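Local atomic coordinates of UDP-L-Rhamnose Synthase (Acanthamoeba polyphaga mimivirus, PDB entry 7JID), a protein that binds NADP and a UDP-rhamnose ligand and, as a UDP-L-rhamnose synthase, probably makes UDP-L-rhamnose with the dinucleotide as redox cofactor. Residues M4-I15 with I50-I59; R36-E44 with Y88-K99. All coordinates share one frame; numbering follows the deposited sequence. Where two conformers were deposited one is given.

How the contacts relate
Strand 5-9 opens the chain and runs into a turn beside the adenosine ribose; the start of helix 14-25 then meets the NADP diphosphate. Strand 29-32 follows. The loop at 36-38 then meets the adenine and leads into helix 40-50. Strand 54-57 comes next and pairs with strand 5-9, which closes contact 1. Helix 79-99 follows and packs on 36-44, which closes contact 2. The two loops therefore cross, because their segments alternate along the chain. Contact 1 lies within the parallel sheet, and contact 2 joins two helices on one side of it. They touch where Leu-93 meets Phe-9 and Ser-57, and where Ala-37 meets Ile-59. Both reach the same NADP.

Contact 1 (M4-I15 with I50-I59); sequences MKWLIFGNKGWI and IKPDRVMSFI. With NAP (NADP nicotinamide-adenine-dinucleotide phosphate), chain D.
The CB and CG methylenes of Arg-54 lie over one face of the Trp-6 indole. CG of Arg-54 sits 3.8 Å from the centroid of the six-membered ring of Trp-6, a CH-pi contact. Met-56 SD approaches the same ring obliquely, a Met-aromatic contact. The Arg-54 chain bends at chi2 (-58°), and CE of Met-4 rests over the centre of its guanidinium. Arg-54 NE and NH2 bond to the carbonyls of Ala-206 and Arg-207. On the same face of the sheet, Ile-8 CG2 meets the edge of the Phe-58 ring. On the other face, Leu-7 CB packs on Pro-52 CB at 3.7 Å.

Backbone hydrogen bonds join the parallel strands 5-9 and 54-57, such as Leu-7 N to Arg-54 O at 2.8 Å. At the start, Lys-5 O accepts from both Asp-53 N and Arg-54 N. Lys-5 N gives to the anti lone pair of Asp-53 OD2 at 2.8 Å. Past the strand, Gly-10 to Gly-13 form a type I turn before helix 14-25.

Trp-14 N and Ile-15 N, at the helix start, bond to NADP O1A and O2N. This is the Rossmann dinucleotide site, where backbone N-H groups and probably the helix dipole help offset the diphosphate charge.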
loop_
_atom_site.group_PDB
_atom_site.type_symbol
_atom_site.label_atom_id
_atom_site.label_comp_id
_atom_site.label_asym_id
_atom_site.label_seq_id
_atom_site.Cartn_x
_atom_site.Cartn_y
_atom_site.Cartn_z
ATOM N N MET A 4 29.034 -17.196 -3.557
ATOM C CA MET A 4 28.499 -15.861 -3.993
ATOM C C MET A 4 28.270 -14.952 -2.776
ATOM O O MET A 4 28.418 -15.416 -1.635
ATOM C CB MET A 4 27.174 -16.013 -4.749
ATOM C CG MET A 4 27.279 -16.785 -6.051
ATOM S SD MET A 4 25.728 -16.939 -6.949
ATOM C CE MET A 4 24.671 -17.477 -5.603
ATOM N N LYS A 5 27.886 -13.700 -3.030
ATOM C CA LYS A 5 27.639 -12.651 -2.001
ATOM C C LYS A 5 26.132 -12.391 -1.896
ATOM O O LYS A 5 25.536 -12.026 -2.912
ATOM C CB LYS A 5 28.355 -11.350 -2.366
ATOM C CG LYS A 5 28.377 -10.333 -1.237
ATOM C CD LYS A 5 28.956 -9.006 -1.619
ATOM C CE LYS A 5 30.467 -9.017 -1.646
ATOM N NZ LYS A 5 30.986 -7.636 -1.521
ATOM N N TRP A 6 25.575 -12.587 -0.701
ATOM C CA TRP A 6 24.115 -12.517 -0.432
ATOM C C TRP A 6 23.850 -11.372 0.539
ATOM O O TRP A 6 24.357 -11.430 1.705
ATOM C CB TRP A 6 23.612 -13.833 0.148
ATOM C CG TRP A 6 23.809 -15.057 -0.693
ATOM C CD1 TRP A 6 25.000 -15.657 -0.993
ATOM C CD2 TRP A 6 22.792 -15.889 -1.275
ATOM N NE1 TRP A 6 24.801 -16.759 -1.773
ATOM C CE2 TRP A 6 23.443 -16.963 -1.924
ATOM C CE3 TRP A 6 21.388 -15.860 -1.297
ATOM C CZ2 TRP A 6 22.752 -17.969 -2.600
ATOM C CZ3 TRP A 6 20.713 -16.827 -2.006
ATOM C CH2 TRP A 6 21.375 -17.897 -2.605
ATOM N N LEU A 7 23.130 -10.355 0.079
ATOM C CA LEU A 7 22.728 -9.231 0.944
ATOM C C LEU A 7 21.348 -9.559 1.535
ATOM O O LEU A 7 20.432 -9.729 0.733
ATOM C CB LEU A 7 22.685 -7.948 0.118
ATOM C CG LEU A 7 22.211 -6.713 0.874
ATOM C CD1 LEU A 7 23.130 -6.415 2.048
ATOM C CD2 LEU A 7 22.102 -5.535 -0.044
ATOM N N ILE A 8 21.268 -9.617 2.851
ATOM C CA ILE A 8 20.039 -10.081 3.559
ATOM C C ILE A 8 19.443 -8.908 4.334
ATOM O O ILE A 8 20.047 -8.455 5.321
ATOM C CB ILE A 8 20.336 -11.284 4.475
ATOM C CG1 ILE A 8 21.102 -12.416 3.766
ATOM C CG2 ILE A 8 19.035 -11.785 5.113
ATOM C CD1 ILE A 8 20.454 -12.912 2.495
ATOM N N PHE A 9 18.222 -8.558 3.972
ATOM C CA PHE A 9 17.358 -7.631 4.732
ATOM C C PHE A 9 16.516 -8.459 5.704
ATOM O O PHE A 9 16.000 -9.502 5.276
ATOM C CB PHE A 9 16.448 -6.866 3.779
ATOM C CG PHE A 9 17.173 -5.785 3.021
ATOM C CD1 PHE A 9 17.193 -4.472 3.468
ATOM C CD2 PHE A 9 17.850 -6.096 1.852
ATOM C CE1 PHE A 9 17.901 -3.504 2.777
ATOM C CE2 PHE A 9 18.547 -5.124 1.154
ATOM C CZ PHE A 9 18.560 -3.820 1.613
ATOM N N GLY A 10 16.457 -8.064 6.968
ATOM C CA GLY A 10 15.803 -8.864 8.015
ATOM C C GLY A 10 16.720 -9.950 8.558
ATOM O O GLY A 10 16.237 -10.960 9.124
ATOM N N ASN A 11 18.041 -9.793 8.399
ATOM C CA ASN A 11 18.948 -10.905 8.781
ATOM C C ASN A 11 19.008 -11.113 10.304
ATOM O O ASN A 11 19.503 -12.166 10.696
ATOM C CB ASN A 11 20.336 -10.739 8.183
ATOM C CG ASN A 11 21.138 -9.727 8.946
ATOM O OD1 ASN A 11 22.165 -10.065 9.549
ATOM N ND2 ASN A 11 20.667 -8.496 8.902
ATOM N N LYS A 12 18.516 -10.188 11.139
ATOM C CA LYS A 12 18.429 -10.338 12.611
ATOM C C LYS A 12 17.075 -10.907 13.003
ATOM O O LYS A 12 16.859 -11.186 14.174
ATOM C CB LYS A 12 18.605 -8.992 13.317
ATOM C CG LYS A 12 19.911 -8.291 13.004
ATOM C CD LYS A 12 21.114 -9.186 13.127
ATOM C CE LYS A 12 22.202 -8.597 14.001
ATOM N NZ LYS A 12 21.865 -8.737 15.440
ATOM N N GLY A 13 16.169 -11.043 12.048
ATOM C CA GLY A 13 14.842 -11.566 12.385
ATOM C C GLY A 13 14.867 -13.072 12.569
ATOM O O GLY A 13 15.908 -13.722 12.311
ATOM N N TRP A 14 13.720 -13.649 12.941
ATOM C CA TRP A 14 13.649 -15.110 13.179
ATOM C C TRP A 14 14.046 -15.865 11.908
ATOM O O TRP A 14 14.961 -16.708 11.963
ATOM C CB TRP A 14 12.252 -15.450 13.690
ATOM C CG TRP A 14 11.979 -16.898 13.875
ATOM C CD1 TRP A 14 12.690 -17.780 14.625
ATOM C CD2 TRP A 14 10.856 -17.614 13.346
ATOM N NE1 TRP A 14 12.102 -19.016 14.571
ATOM C CE2 TRP A 14 10.973 -18.948 13.795
ATOM C CE3 TRP A 14 9.786 -17.272 12.511
ATOM C CZ2 TRP A 14 10.042 -19.928 13.451
ATOM C CZ3 TRP A 14 8.862 -18.233 12.172
ATOM C CH2 TRP A 14 8.980 -19.540 12.652
ATOM N N ILE A 15 13.315 -15.670 10.808
ATOM C CA ILE A 15 13.588 -16.396 9.546
ATOM C C ILE A 15 14.908 -15.927 8.955
ATOM O O ILE A 15 15.649 -16.761 8.496
ATOM C CB ILE A 15 12.409 -16.327 8.577
ATOM C CG1 ILE A 15 11.154 -16.876 9.266
ATOM C CG2 ILE A 15 12.752 -17.019 7.282
ATOM C CD1 ILE A 15 9.936 -16.889 8.365
ATOM N N ILE A 50 27.808 -2.620 -2.159
ATOM C CA ILE A 50 28.062 -4.046 -1.791
ATOM C C ILE A 50 28.179 -4.909 -3.058
ATOM O O ILE A 50 28.934 -5.887 -2.998
ATOM C CB ILE A 50 26.979 -4.574 -0.828
ATOM C CG1 ILE A 50 27.021 -3.866 0.530
ATOM C CG2 ILE A 50 27.080 -6.091 -0.675
ATOM C CD1 ILE A 50 28.362 -3.922 1.247
ATOM N N LYS A 51 27.401 -4.632 -4.107
ATOM C CA LYS A 51 27.355 -5.383 -5.387
ATOM C C LYS A 51 27.067 -6.849 -5.083
ATOM O O LYS A 51 27.810 -7.752 -5.452
ATOM C CB LYS A 51 28.681 -5.187 -6.137
ATOM C CG LYS A 51 29.027 -3.713 -6.316
ATOM C CD LYS A 51 30.330 -3.414 -7.015
ATOM C CE LYS A 51 30.590 -1.922 -7.088
ATOM N NZ LYS A 51 29.806 -1.286 -8.174
ATOM N N PRO A 52 25.965 -7.161 -4.379
ATOM C CA PRO A 52 25.680 -8.550 -4.042
ATOM C C PRO A 52 25.262 -9.298 -5.308
ATOM O O PRO A 52 24.775 -8.684 -6.230
ATOM C CB PRO A 52 24.475 -8.454 -3.095
ATOM C CG PRO A 52 23.788 -7.179 -3.558
ATOM C CD PRO A 52 24.915 -6.227 -3.935
ATOM N N ASP A 53 25.423 -10.629 -5.291
ATOM C CA ASP A 53 24.943 -11.540 -6.353
ATOM C C ASP A 53 23.461 -11.865 -6.140
ATOM O O ASP A 53 22.766 -12.112 -7.116
ATOM C CB ASP A 53 25.767 -12.831 -6.363
ATOM C CG ASP A 53 27.247 -12.560 -6.613
ATOM O OD1 ASP A 53 27.528 -12.097 -7.709
ATOM O OD2 ASP A 53 28.047 -12.726 -5.679
ATOM N N ARG A 54 23.035 -11.800 -4.888
ATOM C CA ARG A 54 21.640 -12.131 -4.514
ATOM C C ARG A 54 21.231 -11.172 -3.413
ATOM O O ARG A 54 22.046 -10.922 -2.489
ATOM C CB ARG A 54 21.527 -13.570 -4.007
ATOM C CG ARG A 54 21.869 -14.681 -4.991
ATOM C CD ARG A 54 21.027 -14.679 -6.261
ATOM N NE ARG A 54 21.396 -15.855 -7.046
ATOM C CZ ARG A 54 22.396 -15.872 -7.946
ATOM N NH1 ARG A 54 23.093 -14.769 -8.167
ATOM N NH2 ARG A 54 22.715 -16.999 -8.567
ATOM N N VAL A 55 19.970 -10.757 -3.429
ATOM C CA VAL A 55 19.346 -10.037 -2.291
ATOM C C VAL A 55 18.163 -10.878 -1.793
ATOM O O VAL A 55 17.442 -11.445 -2.615
ATOM C CB VAL A 55 18.927 -8.622 -2.719
ATOM C CG1 VAL A 55 18.227 -7.877 -1.598
ATOM C CG2 VAL A 55 20.146 -7.829 -3.202
ATOM N N MET A 56 17.999 -10.920 -0.494
ATOM C CA MET A 56 16.797 -11.581 0.089
ATOM C C MET A 56 16.143 -10.654 1.097
ATOM O O MET A 56 16.833 -9.937 1.816
ATOM C CB MET A 56 17.121 -12.922 0.749
ATOM C CG MET A 56 18.027 -13.834 -0.090
ATOM S SD MET A 56 18.218 -15.511 0.596
ATOM C CE MET A 56 16.742 -16.243 -0.110
ATOM N N SER A 57 14.821 -10.735 1.145
ATOM C CA SER A 57 13.955 -9.940 2.034
ATOM C C SER A 57 13.232 -10.882 3.010
ATOM O O SER A 57 12.334 -11.640 2.576
ATOM C CB SER A 57 12.966 -9.112 1.272
ATOM O OG SER A 57 12.147 -8.378 2.188
ATOM N N PHE A 58 13.564 -10.759 4.283
ATOM C CA PHE A 58 12.869 -11.429 5.411
ATOM C C PHE A 58 12.302 -10.392 6.354
ATOM O O PHE A 58 12.469 -10.549 7.565
ATOM C CB PHE A 58 13.796 -12.430 6.087
ATOM C CG PHE A 58 14.367 -13.421 5.115
ATOM C CD1 PHE A 58 13.538 -14.293 4.438
ATOM C CD2 PHE A 58 15.717 -13.402 4.786
ATOM C CE1 PHE A 58 14.027 -15.176 3.488
ATOM C CE2 PHE A 58 16.210 -14.311 3.861
ATOM C CZ PHE A 58 15.371 -15.161 3.187
ATOM N N ILE A 59 11.698 -9.353 5.790
ATOM C CA ILE A 59 11.252 -8.194 6.596
ATOM C C ILE A 59 9.728 -8.227 6.682
ATOM O O ILE A 59 9.034 -8.714 5.766
ATOM C CB ILE A 59 11.737 -6.834 6.076
ATOM C CG1 ILE A 59 11.046 -6.465 4.762
ATOM C CG2 ILE A 59 13.262 -6.820 5.986
ATOM C CD1 ILE A 59 11.421 -5.119 4.190
HETATM P PA NAP D . 10.685 -11.138 12.639
HETATM O O1A NAP D . 11.459 -12.034 13.578
HETATM O O2A NAP D . 9.880 -10.013 13.214
HETATM O O5B NAP D . 11.798 -10.617 11.640
HETATM C C5B NAP D . 11.547 -9.488 10.803
HETATM C C4B NAP D . 12.776 -8.633 10.535
HETATM O O4B NAP D . 12.505 -7.628 9.567
HETATM C C3B NAP D . 13.197 -7.955 11.831
HETATM O O3B NAP D . 14.611 -8.246 11.917
HETATM C C2B NAP D . 12.917 -6.486 11.541
HETATM O O2B NAP D . 13.950 -5.716 12.077
HETATM C C1B NAP D . 13.001 -6.383 10.019
HETATM N N9A NAP D . 12.333 -5.278 9.360
HETATM C C8A NAP D . 11.044 -4.971 9.413
HETATM N N7A NAP D . 10.779 -3.915 8.642
HETATM C C5A NAP D . 11.938 -3.530 8.091
HETATM C C6A NAP D . 12.313 -2.476 7.230
HETATM N N6A NAP D . 11.395 -1.639 6.808
HETATM N N1A NAP D . 13.648 -2.394 6.899
HETATM C C2A NAP D . 14.523 -3.299 7.358
HETATM N N3A NAP D . 14.262 -4.321 8.189
HETATM C C4A NAP D . 12.956 -4.450 8.548
HETATM O O3 NAP D . 9.654 -11.892 11.657
HETATM P PN NAP D . 9.904 -13.278 10.848
HETATM O O1N NAP D . 8.754 -14.115 11.384
HETATM O O2N NAP D . 11.302 -13.718 10.721
HETATM O O5D NAP D . 9.363 -12.845 9.425
HETATM C C5D NAP D . 10.053 -12.371 8.277
HETATM C C4D NAP D . 9.011 -11.670 7.356
HETATM O O4D NAP D . 9.008 -12.340 6.135
HETATM C C3D NAP D . 7.630 -11.850 7.950
HETATM O O3D NAP D . 6.608 -11.021 7.278
HETATM C C2D NAP D . 7.633 -13.379 7.715
HETATM O O2D NAP D . 6.396 -14.101 7.785
HETATM C C1D NAP D . 8.208 -13.511 6.330
HETATM P P2B NAP D . 13.656 -4.578 13.144
HETATM O O1X NAP D . 13.433 -5.195 14.456
HETATM O O2X NAP D . 15.049 -3.923 13.080
HETATM O O3X NAP D . 12.516 -3.635 12.744
#

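Contact 2 (R36-E44 with Y88-K99); sequences RADDESAVE and YGPLCLAFICQK. With NAP (NADP nicotinamide-adenine-dinucleotide phosphate), chain D.
Tyr-88 reaches Glu-40 with its hydroxyl, and OH gives a hydrogen bond to Glu-40 OE1 at 2.7 Å. The Tyr-88 CG is anti to the backbone N (chi1 -173°), which carries the ring across to helix 40-50. Glu-40 CG stands between its own N and carbonyl carbon (chi1 64°). A bend at chi2 (-63°) then folds the carboxylate back toward the tyrosine. The hydroxyl meets OE1 on the anti side, out of the carboxylate plane. Asp-38 O lies at the edge of the same ring. Arg-148 and Lys-131 of the second subunit form salt bridges with Glu-40, which ties this corner to the dimer interface.

Further along, Ile-96 CD1 presses on Val-43 CG1 at 3.5 Å, tighter than usual contact. The same methyl lies against Glu-40 O. Leu-93 CD2 meets Val-43 CG1, the two chains crossing at about a right angle. Near the start of the contact, Ala-37 CB packs on Gly-89 CA at 3.7 Å, and Cys-92 CB lies against Ala-37 O.

At the far end, Lys-99 is fully extended and reaches the syn lone pair of Glu-44 OE2 at 2.8 Å, a salt bridge. The same oxygen also bonds to Tyr-100 OH.

The loop before helix 40-50 holds the adenosine end of NADP. The Arg-36 guanidinium lays one face over adenine C2A, while NH1 and NH2 bond to O2X and O3X of the 2'-phosphate. Ala-37 N gives to N1A at 3.0 Å, and Asp-38 OD1 accepts from N6A. An arginine here that grips the 2'-phosphate is characteristic of NADP-binding Rossmann folds of the short-chain dehydrogenase/reductase superfamily.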
loop_
_atom_site.group_PDB
_atom_site.type_symbol
_atom_site.label_atom_id
_atom_site.label_comp_id
_atom_site.label_asym_id
_atom_site.label_seq_id
_atom_site.Cartn_x
_atom_site.Cartn_y
_atom_site.Cartn_z
ATOM N N ARG A 36 17.525 0.474 6.000
ATOM C CA ARG A 36 16.083 0.171 6.160
ATOM C C ARG A 36 15.488 0.080 4.757
ATOM O O ARG A 36 15.813 0.906 3.892
ATOM C CB ARG A 36 15.411 1.211 7.055
ATOM C CG ARG A 36 16.028 1.359 8.442
ATOM C CD ARG A 36 16.081 0.052 9.163
ATOM N NE ARG A 36 14.733 -0.419 9.506
ATOM C CZ ARG A 36 14.518 -1.399 10.369
ATOM N NH1 ARG A 36 15.538 -2.025 10.921
ATOM N NH2 ARG A 36 13.302 -1.741 10.720
ATOM N N ALA A 37 14.652 -0.927 4.518
ATOM C CA ALA A 37 14.169 -1.225 3.158
ATOM C C ALA A 37 13.336 -0.067 2.614
ATOM O O ALA A 37 13.288 0.070 1.421
ATOM C CB ALA A 37 13.406 -2.510 3.123
ATOM N N ASP A 38 12.665 0.651 3.510
ATOM C CA ASP A 38 11.824 1.815 3.182
ATOM C C ASP A 38 12.645 3.090 2.956
ATOM O O ASP A 38 12.058 4.110 2.616
ATOM C CB ASP A 38 10.773 1.981 4.286
ATOM C CG ASP A 38 11.399 2.171 5.667
ATOM O OD1 ASP A 38 11.986 1.189 6.163
ATOM O OD2 ASP A 38 11.348 3.311 6.162
ATOM N N ASP A 39 13.964 3.044 3.190
ATOM C CA ASP A 39 14.870 4.194 2.971
ATOM C C ASP A 39 15.455 3.976 1.575
ATOM O O ASP A 39 16.574 3.504 1.479
ATOM C CB ASP A 39 15.868 4.315 4.130
ATOM C CG ASP A 39 16.807 5.512 3.989
ATOM O OD1 ASP A 39 16.755 6.153 2.924
ATOM O OD2 ASP A 39 17.607 5.741 4.939
ATOM N N GLU A 40 14.671 4.202 0.534
ATOM C CA GLU A 40 15.034 3.759 -0.836
ATOM C C GLU A 40 16.411 4.318 -1.211
ATOM O O GLU A 40 17.174 3.631 -1.861
ATOM C CB GLU A 40 13.967 4.105 -1.875
ATOM C CG GLU A 40 13.695 5.585 -2.109
ATOM C CD GLU A 40 13.164 6.269 -0.869
ATOM O OE1 GLU A 40 12.168 5.785 -0.266
ATOM O OE2 GLU A 40 13.812 7.249 -0.459
ATOM N N SER A 41 16.756 5.537 -0.836
ATOM C CA SER A 41 18.074 6.091 -1.237
ATOM C C SER A 41 19.206 5.343 -0.510
ATOM O O SER A 41 20.240 5.080 -1.167
ATOM C CB SER A 41 18.118 7.601 -1.069
ATOM O OG SER A 41 17.762 7.983 0.254
ATOM N N ALA A 42 19.047 4.999 0.760
ATOM C CA ALA A 42 20.073 4.218 1.494
ATOM C C ALA A 42 20.186 2.799 0.897
ATOM O O ALA A 42 21.319 2.255 0.779
ATOM C CB ALA A 42 19.775 4.179 2.964
ATOM N N VAL A 43 19.052 2.199 0.517
ATOM C CA VAL A 43 19.043 0.837 -0.086
ATOM C C VAL A 43 19.873 0.879 -1.379
ATOM O O VAL A 43 20.743 -0.019 -1.587
ATOM C CB VAL A 43 17.604 0.390 -0.398
ATOM C CG1 VAL A 43 17.614 -0.845 -1.273
ATOM C CG2 VAL A 43 16.822 0.185 0.891
ATOM N N GLU A 44 19.629 1.874 -2.231
ATOM C CA GLU A 44 20.322 1.920 -3.542
ATOM C C GLU A 44 21.810 2.176 -3.292
ATOM O O GLU A 44 22.612 1.543 -3.971
ATOM C CB GLU A 44 19.740 2.979 -4.462
ATOM C CG GLU A 44 20.510 3.046 -5.765
ATOM C CD GLU A 44 19.784 3.706 -6.902
ATOM O OE1 GLU A 44 18.685 4.249 -6.673
ATOM O OE2 GLU A 44 20.314 3.657 -8.016
ATOM N N TYR A 88 5.655 -1.028 1.361
ATOM C CA TYR A 88 6.603 -0.055 0.785
ATOM C C TYR A 88 8.037 -0.587 0.750
ATOM O O TYR A 88 8.689 -0.498 -0.350
ATOM C CB TYR A 88 6.502 1.309 1.465
ATOM C CG TYR A 88 7.343 2.363 0.784
ATOM C CD1 TYR A 88 6.992 2.849 -0.471
ATOM C CD2 TYR A 88 8.545 2.764 1.312
ATOM C CE1 TYR A 88 7.776 3.777 -1.135
ATOM C CE2 TYR A 88 9.343 3.703 0.658
ATOM C CZ TYR A 88 8.974 4.185 -0.589
ATOM O OH TYR A 88 9.792 5.045 -1.264
ATOM N N GLY A 89 8.605 -1.035 1.875
ATOM C CA GLY A 89 9.984 -1.556 1.934
ATOM C C GLY A 89 10.193 -2.641 0.879
ATOM O O GLY A 89 11.136 -2.566 0.078
ATOM N N PRO A 90 9.350 -3.694 0.843
ATOM C CA PRO A 90 9.495 -4.733 -0.180
ATOM C C PRO A 90 9.452 -4.175 -1.617
ATOM O O PRO A 90 10.207 -4.652 -2.434
ATOM C CB PRO A 90 8.286 -5.653 0.133
ATOM C CG PRO A 90 8.155 -5.539 1.640
ATOM C CD PRO A 90 8.348 -4.046 1.888
ATOM N N LEU A 91 8.605 -3.198 -1.911
ATOM C CA LEU A 91 8.516 -2.629 -3.263
ATOM C C LEU A 91 9.832 -1.889 -3.571
ATOM O O LEU A 91 10.270 -1.953 -4.750
ATOM C CB LEU A 91 7.298 -1.730 -3.390
ATOM C CG LEU A 91 6.080 -2.362 -4.053
ATOM C CD1 LEU A 91 6.308 -2.572 -5.541
ATOM C CD2 LEU A 91 5.713 -3.665 -3.384
ATOM N N CYS A 92 10.409 -1.174 -2.604
ATOM C CA CYS A 92 11.697 -0.445 -2.783
ATOM C C CYS A 92 12.781 -1.453 -3.191
ATOM O O CYS A 92 13.522 -1.233 -4.216
ATOM C CB CYS A 92 12.109 0.264 -1.507
ATOM S SG CYS A 92 11.122 1.750 -1.191
ATOM N N LEU A 93 12.839 -2.583 -2.486
ATOM C CA LEU A 93 13.782 -3.671 -2.824
ATOM C C LEU A 93 13.514 -4.193 -4.229
ATOM O O LEU A 93 14.508 -4.361 -5.012
ATOM C CB LEU A 93 13.680 -4.768 -1.775
ATOM C CG LEU A 93 14.026 -4.406 -0.335
ATOM C CD1 LEU A 93 13.960 -5.661 0.491
ATOM C CD2 LEU A 93 15.426 -3.813 -0.215
ATOM N N ALA A 94 12.253 -4.414 -4.619
ATOM C CA ALA A 94 11.916 -4.875 -5.985
ATOM C C ALA A 94 12.434 -3.862 -7.018
ATOM O O ALA A 94 13.164 -4.267 -7.971
ATOM C CB ALA A 94 10.455 -5.105 -6.175
ATOM N N PHE A 95 12.114 -2.590 -6.847
ATOM C CA PHE A 95 12.465 -1.578 -7.871
ATOM C C PHE A 95 13.982 -1.521 -8.001
ATOM O O PHE A 95 14.493 -1.447 -9.128
ATOM C CB PHE A 95 11.967 -0.184 -7.515
ATOM C CG PHE A 95 10.519 0.048 -7.869
ATOM C CD1 PHE A 95 10.101 0.046 -9.171
ATOM C CD2 PHE A 95 9.571 0.249 -6.885
ATOM C CE1 PHE A 95 8.769 0.201 -9.515
ATOM C CE2 PHE A 95 8.251 0.454 -7.225
ATOM C CZ PHE A 95 7.830 0.410 -8.526
ATOM N N ILE A 96 14.674 -1.468 -6.885
ATOM C CA ILE A 96 16.150 -1.229 -6.894
ATOM C C ILE A 96 16.867 -2.502 -7.328
ATOM O O ILE A 96 17.792 -2.413 -8.184
ATOM C CB ILE A 96 16.619 -0.700 -5.534
ATOM C CG1 ILE A 96 16.036 0.692 -5.232
ATOM C CG2 ILE A 96 18.137 -0.663 -5.489
ATOM C CD1 ILE A 96 16.219 1.090 -3.780
ATOM N N CYS A 97 16.469 -3.682 -6.849
ATOM C CA CYS A 97 17.110 -4.941 -7.335
ATOM C C CYS A 97 16.918 -5.071 -8.847
ATOM O O CYS A 97 17.914 -5.408 -9.514
ATOM C CB CYS A 97 16.622 -6.162 -6.571
ATOM S SG CYS A 97 17.244 -6.123 -4.897
ATOM N N GLN A 98 15.733 -4.754 -9.367
ATOM C CA GLN A 98 15.426 -4.837 -10.806
ATOM C C GLN A 98 16.364 -3.903 -11.564
ATOM O O GLN A 98 16.948 -4.325 -12.597
ATOM C CB GLN A 98 13.977 -4.477 -11.049
ATOM C CG GLN A 98 13.610 -4.551 -12.516
ATOM C CD GLN A 98 12.177 -4.165 -12.740
ATOM O OE1 GLN A 98 11.747 -3.023 -12.504
ATOM N NE2 GLN A 98 11.441 -5.099 -13.303
ATOM N N LYS A 99 16.515 -2.671 -11.086
ATOM C CA LYS A 99 17.363 -1.691 -11.798
ATOM C C LYS A 99 18.782 -2.237 -11.918
ATOM O O LYS A 99 19.351 -2.079 -13.029
ATOM C CB LYS A 99 17.355 -0.353 -11.062
ATOM C CG LYS A 99 18.432 0.638 -11.501
ATOM C CD LYS A 99 18.274 1.996 -10.809
ATOM C CE LYS A 99 19.338 3.005 -11.195
ATOM N NZ LYS A 99 19.135 4.302 -10.499
HETATM P PA NAP D . 10.685 -11.138 12.639
HETATM O O1A NAP D . 11.459 -12.034 13.578
HETATM O O2A NAP D . 9.880 -10.013 13.214
HETATM O O5B NAP D . 11.798 -10.617 11.640
HETATM C C5B NAP D . 11.547 -9.488 10.803
HETATM C C4B NAP D . 12.776 -8.633 10.535
HETATM O O4B NAP D . 12.505 -7.628 9.567
HETATM C C3B NAP D . 13.197 -7.955 11.831
HETATM O O3B NAP D . 14.611 -8.246 11.917
HETATM C C2B NAP D . 12.917 -6.486 11.541
HETATM O O2B NAP D . 13.950 -5.716 12.077
HETATM C C1B NAP D . 13.001 -6.383 10.019
HETATM N N9A NAP D . 12.333 -5.278 9.360
HETATM C C8A NAP D . 11.044 -4.971 9.413
HETATM N N7A NAP D . 10.779 -3.915 8.642
HETATM C C5A NAP D . 11.938 -3.530 8.091
HETATM C C6A NAP D . 12.313 -2.476 7.230
HETATM N N6A NAP D . 11.395 -1.639 6.808
HETATM N N1A NAP D . 13.648 -2.394 6.899
HETATM C C2A NAP D . 14.523 -3.299 7.358
HETATM N N3A NAP D . 14.262 -4.321 8.189
HETATM C C4A NAP D . 12.956 -4.450 8.548
HETATM O O3 NAP D . 9.654 -11.892 11.657
HETATM P PN NAP D . 9.904 -13.278 10.848
HETATM O O1N NAP D . 8.754 -14.115 11.384
HETATM O O2N NAP D . 11.302 -13.718 10.721
HETATM O O5D NAP D . 9.363 -12.845 9.425
HETATM C C5D NAP D . 10.053 -12.371 8.277
HETATM C C4D NAP D . 9.011 -11.670 7.356
HETATM O O4D NAP D . 9.008 -12.340 6.135
HETATM C C3D NAP D . 7.630 -11.850 7.950
HETATM O O3D NAP D . 6.608 -11.021 7.278
HETATM C C2D NAP D . 7.633 -13.379 7.715
HETATM O O2D NAP D . 6.396 -14.101 7.785
HETATM C C1D NAP D . 8.208 -13.511 6.330
HETATM P P2B NAP D . 13.656 -4.578 13.144
HETATM O O1X NAP D . 13.433 -5.195 14.456
HETATM O O2X NAP D . 15.049 -3.923 13.080
HETATM O O3X NAP D . 12.516 -3.635 12.744
#